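Local coordinates for protein group 1 truncated hemoglobin (Tetrahymena pyriformis, PDB 3AQ9) that binds heme and probably oxygen as a monomeric 2/2-fold globin, and is linked to nitric oxide detoxification, at residues Ala19-Pro22 and Leu23-Lys27; Thr41-Asp44 and His45-Lys48; Thr51-Leu54 and Thr55-Leu58; Lys67-Thr70 and Glu71-Lys74. The protein carries 1 engineered substitution. One frame throughout, in Å; residues are numbered along the deposited sequence.

Interaction 1 of 4, residues Ala19-Pro22 and Leu23-Lys27; sequences AAVP and LFYKK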
# COMPACT_ATOMS: atom_id res chain seq x y z
N ALA A 19 -7.01 -6.63 7.55
CA ALA A 19 -7.66 -5.43 8.16
C ALA A 19 -6.98 -4.12 7.66
O ALA A 19 -7.64 -3.12 7.41
CB ALA A 19 -7.60 -5.53 9.70
N ALA A 20 -5.67 -4.14 7.43
CA ALA A 20 -4.97 -2.89 7.09
C ALA A 20 -5.35 -2.38 5.69
O ALA A 20 -5.54 -1.19 5.49
CB ALA A 20 -3.47 -3.19 7.14
N VAL A 21 -5.45 -3.30 4.71
CA VAL A 21 -5.69 -2.77 3.34
C VAL A 21 -7.04 -2.04 3.22
O VAL A 21 -7.05 -0.94 2.67
CB VAL A 21 -5.45 -3.82 2.25
CG1 VAL A 21 -5.73 -3.17 0.88
CG2 VAL A 21 -3.94 -4.17 2.29
N PRO A 22 -8.16 -2.59 3.74
CA PRO A 22 -9.44 -1.83 3.59
C PRO A 22 -9.46 -0.58 4.45
O PRO A 22 -10.11 0.42 4.10
CB PRO A 22 -10.52 -2.79 4.07
CG PRO A 22 -9.84 -4.17 4.08
CD PRO A 22 -8.35 -4.03 4.09
N LEU A 23 -8.71 -0.61 5.57
CA LEU A 23 -8.67 0.65 6.36
C LEU A 23 -7.86 1.71 5.62
O LEU A 23 -8.24 2.90 5.50
CB LEU A 23 -8.04 0.42 7.75
CG LEU A 23 -7.91 1.68 8.63
CD1 LEU A 23 -9.24 2.61 8.63
CD2 LEU A 23 -7.44 1.23 10.11
N PHE A 24 -6.76 1.28 5.01
CA PHE A 24 -5.95 2.17 4.23
C PHE A 24 -6.78 2.69 3.07
O PHE A 24 -6.78 3.91 2.82
CB PHE A 24 -4.78 1.31 3.73
CG PHE A 24 -4.04 1.85 2.51
CD1 PHE A 24 -3.18 2.99 2.65
CD2 PHE A 24 -4.19 1.26 1.26
CE1 PHE A 24 -2.50 3.47 1.51
CE2 PHE A 24 -3.46 1.73 0.12
CZ PHE A 24 -2.63 2.81 0.25
N TYR A 25 -7.54 1.83 2.37
CA TYR A 25 -8.42 2.45 1.31
C TYR A 25 -9.50 3.35 1.88
O TYR A 25 -9.91 4.27 1.16
CB TYR A 25 -9.01 1.37 0.38
CG TYR A 25 -7.97 1.13 -0.69
CD1 TYR A 25 -7.28 -0.08 -0.78
CD2 TYR A 25 -7.64 2.20 -1.55
CE1 TYR A 25 -6.21 -0.21 -1.71
CE2 TYR A 25 -6.68 2.05 -2.45
CZ TYR A 25 -5.99 0.88 -2.53
OH TYR A 25 -5.04 1.00 -3.54
N LYS A 26 -10.07 3.09 3.07
CA LYS A 26 -11.02 4.06 3.61
C LYS A 26 -10.33 5.43 3.72
O LYS A 26 -10.96 6.47 3.45
CB LYS A 26 -11.52 3.60 5.01
CG LYS A 26 -12.43 4.53 5.74
CD LYS A 26 -12.66 3.96 7.12
CE LYS A 26 -13.72 4.55 8.04
NZ LYS A 26 -13.53 5.97 8.05
N LYS A 27 -9.06 5.46 4.11
CA LYS A 27 -8.41 6.77 4.26
C LYS A 27 -8.08 7.30 2.88
O LYS A 27 -8.28 8.49 2.62
CB LYS A 27 -7.08 6.59 5.03
CG LYS A 27 -7.46 6.26 6.52
CD LYS A 27 -6.06 6.17 7.28
CE LYS A 27 -6.33 5.69 8.77
NZ LYS A 27 -7.08 6.67 9.55
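The rings of F24 and Y25 leave adjacent positions of the helix, and both meet V21. F24 has the V21 carbonyl oxygen at its edge, in the ring plane. One face of Y25 receives F24 CE2, 3.7 Å above the plane and offset toward the rim. V21 runs alongside Y25 and points the same way: its CG1, turned directly away from the backbone N (chi1 180°), lies 3.8 Å from Y25 CD1. A branched valine one turn back suits this place because it fills the flank of the ring without a polar group. P22 has no N-H to offer the preceding turn, and the helix kinks there, but the helical bonds continue past the proline: Y25 N reaches V21 O at 2.8 Å, and K26 N reaches P22 O at 2.9 Å. Were Y25 an alanine, V21 CG1 would probably lose its ring neighbour and Q46 NE2 its weak bond to the hydroxyl. Helix 13-28, the B helix of the globin fold, packs V21 on T47 and T51 of helix 43-57, while F24 reaches I86 and T93 of helix 80-96 and Y25 meets F38 edge to face.

Interaction 2 of 4, residues Thr41-Asp44 and His45-Lys48; sequences TDMD and HQTK. With HEM (protoporphyrin IX containing Fe), chain C.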
# COMPACT_ATOMS: atom_id res chain seq x y z
N THR A 41 -12.15 2.09 -10.44
CA THR A 41 -11.48 0.90 -9.98
C THR A 41 -12.40 -0.04 -9.24
O THR A 41 -13.27 0.36 -8.43
CB THR A 41 -10.26 1.27 -9.07
OG1 THR A 41 -9.29 2.03 -9.85
CG2 THR A 41 -9.53 0.02 -8.59
N ASP A 42 -12.30 -1.32 -9.58
CA ASP A 42 -13.07 -2.33 -8.87
C ASP A 42 -12.31 -2.49 -7.53
O ASP A 42 -11.17 -3.07 -7.51
CB ASP A 42 -13.05 -3.64 -9.67
CG ASP A 42 -13.64 -4.82 -8.92
OD1 ASP A 42 -13.70 -4.91 -7.65
OD2 ASP A 42 -14.16 -5.67 -9.66
N MET A 43 -12.88 -2.00 -6.43
CA MET A 43 -12.12 -1.95 -5.17
C MET A 43 -11.97 -3.35 -4.51
O MET A 43 -10.98 -3.57 -3.77
CB MET A 43 -12.69 -0.91 -4.18
CG MET A 43 -12.50 0.58 -4.69
SD MET A 43 -10.87 1.03 -5.03
CE MET A 43 -9.98 0.68 -3.54
N ASP A 44 -12.89 -4.25 -4.76
CA ASP A 44 -12.67 -5.62 -4.25
C ASP A 44 -11.42 -6.22 -4.90
O ASP A 44 -10.52 -6.79 -4.21
CB ASP A 44 -13.88 -6.48 -4.51
CG ASP A 44 -15.06 -6.09 -3.59
OD1 ASP A 44 -14.84 -5.42 -2.51
OD2 ASP A 44 -16.19 -6.47 -3.96
N HIS A 45 -11.34 -6.09 -6.23
CA HIS A 45 -10.17 -6.55 -6.92
C HIS A 45 -8.90 -5.90 -6.44
O HIS A 45 -7.81 -6.52 -6.25
CB HIS A 45 -10.28 -6.32 -8.45
CG HIS A 45 -9.28 -7.13 -9.21
ND1 HIS A 45 -8.21 -6.57 -9.87
CD2 HIS A 45 -9.11 -8.48 -9.28
CE1 HIS A 45 -7.49 -7.54 -10.42
NE2 HIS A 45 -8.00 -8.70 -10.06
N GLN A 46 -8.91 -4.56 -6.38
CA GLN A 46 -7.75 -3.82 -5.96
C GLN A 46 -7.32 -4.19 -4.52
O GLN A 46 -6.11 -4.35 -4.21
CB GLN A 46 -8.08 -2.31 -6.04
CG GLN A 46 -6.88 -1.41 -5.58
CD GLN A 46 -5.70 -1.54 -6.55
OE1 GLN A 46 -5.91 -1.96 -7.70
NE2 GLN A 46 -4.51 -1.20 -6.06
N THR A 47 -8.32 -4.34 -3.65
CA THR A 47 -7.94 -4.73 -2.29
C THR A 47 -7.23 -6.11 -2.28
O THR A 47 -6.23 -6.34 -1.58
CB THR A 47 -9.25 -4.78 -1.39
OG1 THR A 47 -9.71 -3.42 -1.28
CG2 THR A 47 -8.90 -5.26 0.04
N LYS A 48 -7.72 -7.03 -3.09
CA LYS A 48 -7.09 -8.33 -3.12
C LYS A 48 -5.66 -8.28 -3.72
O LYS A 48 -4.67 -8.81 -3.13
CB LYS A 48 -7.86 -9.25 -4.02
CG LYS A 48 -7.36 -10.72 -3.91
CD LYS A 48 -6.63 -11.10 -5.23
CE LYS A 48 -6.76 -12.67 -5.34
NZ LYS A 48 -5.50 -13.20 -4.68
CHA HEM C . -2.90 -0.40 -9.24
CHB HEM C . -3.34 4.29 -7.85
CHC HEM C . 0.74 3.90 -5.31
CHD HEM C . 0.23 -0.97 -5.55
C1A HEM C . -3.36 0.90 -9.08
C2A HEM C . -4.52 1.50 -9.76
C3A HEM C . -4.64 2.74 -9.34
C4A HEM C . -3.56 3.05 -8.44
CMA HEM C . -5.68 3.82 -9.69
CAA HEM C . -5.51 0.66 -10.67
CBA HEM C . -5.91 0.99 -12.13
CGA HEM C . -7.23 0.00 -12.18
O1A HEM C . -7.04 -1.26 -12.32
O2A HEM C . -8.37 0.34 -11.68
C1B HEM C . -2.17 4.57 -7.09
C2B HEM C . -1.84 5.94 -6.72
C3B HEM C . -0.65 5.84 -6.11
C4B HEM C . -0.35 4.43 -6.05
CMB HEM C . -2.61 7.22 -7.02
CAB HEM C . 0.16 7.03 -5.58
CBB HEM C . 1.44 6.95 -5.89
C1C HEM C . 0.91 2.53 -5.09
C2C HEM C . 1.84 1.95 -4.15
C3C HEM C . 1.65 0.62 -4.23
C4C HEM C . 0.62 0.33 -5.19
CMC HEM C . 2.80 2.81 -3.22
CAC HEM C . 2.32 -0.53 -3.40
CBC HEM C . 3.44 -0.31 -2.71
C1D HEM C . -0.66 -1.21 -6.60
C2D HEM C . -1.02 -2.55 -6.99
C3D HEM C . -1.93 -2.36 -8.10
C4D HEM C . -2.03 -0.95 -8.26
CMD HEM C . -0.56 -3.91 -6.45
CAD HEM C . -2.62 -3.45 -8.87
CBD HEM C . -1.85 -3.99 -10.00
CGD HEM C . -2.63 -5.18 -10.60
O1D HEM C . -2.04 -5.98 -11.32
O2D HEM C . -3.94 -5.14 -10.56
NA HEM C . -2.82 1.91 -8.30
NB HEM C . -1.27 3.55 -6.73
NC HEM C . 0.20 1.54 -5.72
ND HEM C . -1.32 -0.18 -7.33
FE HEM C . -1.29 1.72 -7.05
O HOH W 1 -2.66 1.44 -5.35
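D42 and H45 make the capping bond that starts helix 43-57, the distal E helix of the globin fold. H45 N points at D42 OD1 over 3.0 Å and almost straight (175°), meeting the oxygen from above the carboxylate plane. Aspartate suits the N-cap because its short arm can turn back on the first turn; here CG is anti to the backbone N (chi1 171°). The D42 carbonyl adds a main-chain bond, accepting from Q46 N at 2.9 Å.

M43 O is gripped twice, by T47 N and by T47 OG1, each at 2.8 Å and from opposite faces of the carbonyl plane. Threonine can thus spend its hydroxyl on its own helix.

Polar contact with the cofactor comes from T41, whose OG1 donates to heme O2A at 2.7 Å. Q46 bends at its second torsion (66°) and lays NE2 3.3 Å from heme C4D, while the same nitrogen bonds the engineered glutamate E50.

Apolar contact is slighter: T41 CG2 rests 3.7 Å from Q46 CB, the two side chains crossing obliquely, and also touches the propionate oxygen O2A.

The chemistry is therefore that of a helix start tied to a heme edge: the N-terminal helix dipole would probably favour the anionic form of D42, and a neutral threonine hydroxyl probably steadies one propionate.

Interaction 3 of 4, residues Thr51-Leu54 and Thr55-Leu58; sequences TDFL and TMLL. With HEM (protoporphyrin IX containing Fe), chain C.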
# COMPACT_ATOMS: atom_id res chain seq x y z
N THR A 51 -3.39 -6.37 -1.21
CA THR A 51 -3.09 -7.25 -0.03
C THR A 51 -2.02 -8.29 -0.49
O THR A 51 -1.02 -8.50 0.23
CB THR A 51 -4.31 -8.00 0.45
OG1 THR A 51 -5.33 -7.04 0.86
CG2 THR A 51 -3.97 -8.91 1.68
N ASP A 52 -2.20 -8.90 -1.66
CA ASP A 52 -1.14 -9.90 -2.06
C ASP A 52 0.19 -9.18 -2.25
O ASP A 52 1.25 -9.75 -1.93
CB ASP A 52 -1.49 -10.51 -3.43
CG ASP A 52 -2.69 -11.49 -3.37
OD1 ASP A 52 -3.23 -11.85 -4.44
OD2 ASP A 52 -3.05 -11.98 -2.27
N PHE A 53 0.17 -8.00 -2.84
CA PHE A 53 1.44 -7.30 -3.13
C PHE A 53 2.18 -6.89 -1.84
O PHE A 53 3.36 -7.18 -1.65
CB PHE A 53 1.19 -6.01 -3.94
CG PHE A 53 2.47 -5.40 -4.42
CD1 PHE A 53 3.20 -6.08 -5.37
CD2 PHE A 53 2.89 -4.12 -3.96
CE1 PHE A 53 4.42 -5.51 -5.90
CE2 PHE A 53 4.09 -3.58 -4.44
CZ PHE A 53 4.86 -4.26 -5.43
N LEU A 54 1.47 -6.24 -0.90
CA LEU A 54 2.12 -5.84 0.33
C LEU A 54 2.49 -7.05 1.17
O LEU A 54 3.52 -7.00 1.85
CB LEU A 54 1.25 -4.87 1.16
CG LEU A 54 0.99 -3.54 0.42
CD1 LEU A 54 -0.08 -2.74 1.38
CD2 LEU A 54 2.28 -2.74 0.13
N THR A 55 1.71 -8.13 1.16
CA THR A 55 2.09 -9.34 1.91
C THR A 55 3.41 -9.83 1.38
O THR A 55 4.28 -10.20 2.12
CB THR A 55 1.03 -10.40 1.69
OG1 THR A 55 -0.20 -9.87 2.36
CG2 THR A 55 1.36 -11.72 2.39
N MET A 56 3.48 -9.89 0.04
CA MET A 56 4.78 -10.38 -0.56
C MET A 56 5.91 -9.39 -0.18
O MET A 56 7.02 -9.79 0.25
CB MET A 56 4.58 -10.39 -2.09
CG MET A 56 5.92 -10.83 -2.87
SD MET A 56 6.92 -9.32 -3.17
CE MET A 56 5.81 -8.45 -4.38
N LEU A 57 5.69 -8.11 -0.31
CA LEU A 57 6.81 -7.15 -0.19
C LEU A 57 7.36 -7.16 1.26
O LEU A 57 8.57 -6.94 1.49
CB LEU A 57 6.28 -5.73 -0.48
CG LEU A 57 7.01 -4.72 -1.23
CD1 LEU A 57 7.72 -5.41 -2.57
CD2 LEU A 57 6.15 -3.62 -1.64
N LEU A 58 6.42 -7.38 2.24
CA LEU A 58 6.80 -7.30 3.61
C LEU A 58 7.18 -8.63 4.21
O LEU A 58 7.37 -8.74 5.43
CB LEU A 58 5.64 -6.61 4.42
CG LEU A 58 5.36 -5.16 3.89
CD1 LEU A 58 4.12 -4.61 4.75
CD2 LEU A 58 6.61 -4.28 4.00
CHA HEM C . -2.90 -0.40 -9.24
CHB HEM C . -3.34 4.29 -7.85
CHC HEM C . 0.74 3.90 -5.31
CHD HEM C . 0.23 -0.97 -5.55
C1A HEM C . -3.36 0.90 -9.08
C2A HEM C . -4.52 1.50 -9.76
C3A HEM C . -4.64 2.74 -9.34
C4A HEM C . -3.56 3.05 -8.44
CMA HEM C . -5.68 3.82 -9.69
CAA HEM C . -5.51 0.66 -10.67
CBA HEM C . -5.91 0.99 -12.13
CGA HEM C . -7.23 0.00 -12.18
O1A HEM C . -7.04 -1.26 -12.32
O2A HEM C . -8.37 0.34 -11.68
C1B HEM C . -2.17 4.57 -7.09
C2B HEM C . -1.84 5.94 -6.72
C3B HEM C . -0.65 5.84 -6.11
C4B HEM C . -0.35 4.43 -6.05
CMB HEM C . -2.61 7.22 -7.02
CAB HEM C . 0.16 7.03 -5.58
CBB HEM C . 1.44 6.95 -5.89
C1C HEM C . 0.91 2.53 -5.09
C2C HEM C . 1.84 1.95 -4.15
C3C HEM C . 1.65 0.62 -4.23
C4C HEM C . 0.62 0.33 -5.19
CMC HEM C . 2.80 2.81 -3.22
CAC HEM C . 2.32 -0.53 -3.40
CBC HEM C . 3.44 -0.31 -2.71
C1D HEM C . -0.66 -1.21 -6.60
C2D HEM C . -1.02 -2.55 -6.99
C3D HEM C . -1.93 -2.36 -8.10
C4D HEM C . -2.03 -0.95 -8.26
CMD HEM C . -0.56 -3.91 -6.45
CAD HEM C . -2.62 -3.45 -8.87
CBD HEM C . -1.85 -3.99 -10.00
CGD HEM C . -2.63 -5.18 -10.60
O1D HEM C . -2.04 -5.98 -11.32
O2D HEM C . -3.94 -5.14 -10.56
NA HEM C . -2.82 1.91 -8.30
NB HEM C . -1.27 3.55 -6.73
NC HEM C . 0.20 1.54 -5.72
ND HEM C . -1.32 -0.18 -7.33
FE HEM C . -1.29 1.72 -7.05
O HOH W 1 -2.66 1.44 -5.35
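T55 N to T51 O at 2.9 Å and L57 N to F53 O at 2.8 Å are regular helical bonds, and they carry the backbone to L58, where it leaves the helix. This is the last part of helix 43-57, the E helix of the globin fold, whose inner side borders the distal half of the heme pocket. T55 also folds its hydroxyl back on the helix: OG1 gives T51 O a second bond of 2.7 Å from above the carbonyl plane (37° out of it), and the amide comes from the other face. F53 centres the apolar side. Its first torsion (chi1 -171°) swings CG to the side opposite the backbone N, and the ring reaches forward to the next turn, where M56 CE lies 3.6 Å from F53 CE1 and L57 CD2 lies 3.5 Å from F53 CE2. The flexible thioether of M56, bent at its second and third torsions, can curl its methyl against the ring, whereas L57 brings a stiffer branch. A large apolar ring fills the space from the helix to the heme rim: CE2 stands 3.7 Å from heme CAC, and the vinyl carbon CBC lies at the ring edge. The ring also meets Y64 edge to face. With an alanine in place of F53, M56 CE and L57 CD2 would probably lose their shared partner and a gap would open beside the heme vinyl. L54 sends a branch to this vinyl as well, its CD2 lying 3.9 Å from heme CBC. Where the helix ends, L58 CG comes 3.3 Å from L54 O.

Interaction 4 of 4, residues Lys67-Thr70 and Glu71-Lys74; sequences KNMT and EAHK. With HEM (protoporphyrin IX containing Fe), chain C.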
# COMPACT_ATOMS: atom_id res chain seq x y z
N LYS A 67 0.49 -6.94 -11.94
CA LYS A 67 1.39 -6.14 -12.66
C LYS A 67 2.57 -5.60 -11.87
O LYS A 67 2.43 -5.44 -10.70
CB LYS A 67 0.62 -4.88 -13.15
CG LYS A 67 -0.37 -5.34 -14.35
CD LYS A 67 -1.26 -4.13 -14.68
CE LYS A 67 -2.45 -4.60 -15.64
NZ LYS A 67 -3.01 -3.32 -16.20
N ASN A 68 3.67 -5.33 -12.55
CA ASN A 68 4.76 -4.66 -11.80
C ASN A 68 4.32 -3.16 -11.52
O ASN A 68 3.27 -2.67 -12.05
CB ASN A 68 6.09 -4.77 -12.59
CG ASN A 68 6.17 -3.92 -13.84
OD1 ASN A 68 5.86 -2.74 -13.87
ND2 ASN A 68 6.70 -4.50 -14.87
N MET A 69 5.11 -2.42 -10.74
CA MET A 69 4.58 -1.12 -10.33
C MET A 69 4.68 -0.09 -11.46
O MET A 69 4.00 0.93 -11.36
CB MET A 69 5.37 -0.66 -9.06
CG MET A 69 5.09 -1.60 -7.86
SD MET A 69 3.33 -1.40 -7.39
CE MET A 69 2.60 -2.87 -8.09
N THR A 70 5.45 -0.35 -12.53
CA THR A 70 5.45 0.59 -13.63
C THR A 70 4.15 0.34 -14.44
O THR A 70 3.43 1.29 -14.78
CB THR A 70 6.66 0.41 -14.55
OG1 THR A 70 7.81 0.72 -13.70
CG2 THR A 70 6.59 1.32 -15.77
N GLU A 71 3.93 -0.95 -14.78
CA GLU A 71 2.74 -1.31 -15.60
C GLU A 71 1.49 -0.90 -14.83
O GLU A 71 0.47 -0.50 -15.48
CB GLU A 71 2.68 -2.85 -15.75
CG GLU A 71 3.84 -3.39 -16.63
CD GLU A 71 4.00 -5.06 -16.49
OE1 GLU A 71 3.62 -5.76 -15.43
OE2 GLU A 71 4.54 -5.65 -17.50
N ALA A 72 1.47 -1.17 -13.52
CA ALA A 72 0.22 -0.92 -12.69
C ALA A 72 -0.20 0.58 -12.79
O ALA A 72 -1.41 0.86 -12.83
CB ALA A 72 0.43 -1.27 -11.29
N HIS A 73 0.76 1.48 -12.93
CA HIS A 73 0.46 2.92 -12.88
C HIS A 73 0.76 3.60 -14.21
O HIS A 73 0.90 4.84 -14.26
CB HIS A 73 1.20 3.59 -11.70
CG HIS A 73 0.88 2.89 -10.40
ND1 HIS A 73 1.72 1.92 -9.88
CD2 HIS A 73 -0.22 2.91 -9.62
CE1 HIS A 73 1.15 1.40 -8.78
NE2 HIS A 73 0.07 2.10 -8.56
N LYS A 74 0.80 2.81 -15.27
CA LYS A 74 1.18 3.30 -16.58
C LYS A 74 0.09 4.28 -17.04
O LYS A 74 -1.13 4.02 -16.83
CB LYS A 74 1.28 2.10 -17.56
CG LYS A 74 1.91 2.54 -18.88
CD LYS A 74 2.33 1.42 -19.84
CE LYS A 74 3.86 1.65 -20.22
NZ LYS A 74 4.10 1.07 -21.59
CHA HEM C . -2.90 -0.40 -9.24
CHB HEM C . -3.34 4.29 -7.85
CHC HEM C . 0.74 3.90 -5.31
CHD HEM C . 0.23 -0.97 -5.55
C1A HEM C . -3.36 0.90 -9.08
C2A HEM C . -4.52 1.50 -9.76
C3A HEM C . -4.64 2.74 -9.34
C4A HEM C . -3.56 3.05 -8.44
CMA HEM C . -5.68 3.82 -9.69
CAA HEM C . -5.51 0.66 -10.67
CBA HEM C . -5.91 0.99 -12.13
CGA HEM C . -7.23 0.00 -12.18
O1A HEM C . -7.04 -1.26 -12.32
O2A HEM C . -8.37 0.34 -11.68
C1B HEM C . -2.17 4.57 -7.09
C2B HEM C . -1.84 5.94 -6.72
C3B HEM C . -0.65 5.84 -6.11
C4B HEM C . -0.35 4.43 -6.05
CMB HEM C . -2.61 7.22 -7.02
CAB HEM C . 0.16 7.03 -5.58
CBB HEM C . 1.44 6.95 -5.89
C1C HEM C . 0.91 2.53 -5.09
C2C HEM C . 1.84 1.95 -4.15
C3C HEM C . 1.65 0.62 -4.23
C4C HEM C . 0.62 0.33 -5.19
CMC HEM C . 2.80 2.81 -3.22
CAC HEM C . 2.32 -0.53 -3.40
CBC HEM C . 3.44 -0.31 -2.71
C1D HEM C . -0.66 -1.21 -6.60
C2D HEM C . -1.02 -2.55 -6.99
C3D HEM C . -1.93 -2.36 -8.10
C4D HEM C . -2.03 -0.95 -8.26
CMD HEM C . -0.56 -3.91 -6.45
CAD HEM C . -2.62 -3.45 -8.87
CBD HEM C . -1.85 -3.99 -10.00
CGD HEM C . -2.63 -5.18 -10.60
O1D HEM C . -2.04 -5.98 -11.32
O2D HEM C . -3.94 -5.14 -10.56
NA HEM C . -2.82 1.91 -8.30
NB HEM C . -1.27 3.55 -6.73
NC HEM C . 0.20 1.54 -5.72
ND HEM C . -1.32 -0.18 -7.33
FE HEM C . -1.29 1.72 -7.05
O HOH W 1 -2.66 1.44 -5.35
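A short, weakly bonded helical turn, 69-72, the remnant F helix of the 2/2 globin fold, opens with a capping box between N68 and E71 and leads to the iron ligand H73. E71 N donates to N68 OD1 at 2.8 Å, and N68 N reaches E71 OE1 at 2.9 Å, on the anti side of the carboxylate. Short N68 can cap from close by, while the longer E71 reaches back to the N68 N-H; the amide and carboxylate stack, their planes 12° apart. N68 adopts chi1 71°, CG lying between its backbone N and carbonyl carbon, turning OD1 onto the helix start.

H73 NE2 binds the iron at 2.1 Å. H73 ND1 donates to a lone pair of M69 O at 2.9 Å, nearly in the ring plane, so the imidazole is held against rotation. A72 CB lies over one ring face, offset toward the rim, where a small residue fits, and the sulfur of M69 stands at the ring edge, 4.9 Å from the centroid. K67 N ties the segment to the heme through O1D at 2.8 Å.

M69 and H73 pack on M118 of helix 115-118, where T70 OG1 bonds D117 O; M69 touches Y64, and H73 touches L78.

Interactions 2, 3 and 4 all touch the heme, their centres about 15 Å from one another, while interaction 1 packs against interaction 2 from helix 13-28. Interactions 2 and 3 are consecutive parts of helix 43-57 on the distal side; interaction 4 supplies the proximal ligand. V21 CG2 of interaction 1 packs 3.5 Å from T51 OG1 of interaction 3. Y25 OH and Q46 NE2 both stand near the iron-bound water, 3.0 and 3.3 Å from its oxygen, consistent with the distal network credited with stabilising bound oxygen, although its third position, E50, is the engineered residue here. F53 CZ meets M69 CG at 3.6 Å, joining interactions 3 and 4 beside the heme. Interactions 1 and 4 do not touch, their centres about 21 Å apart.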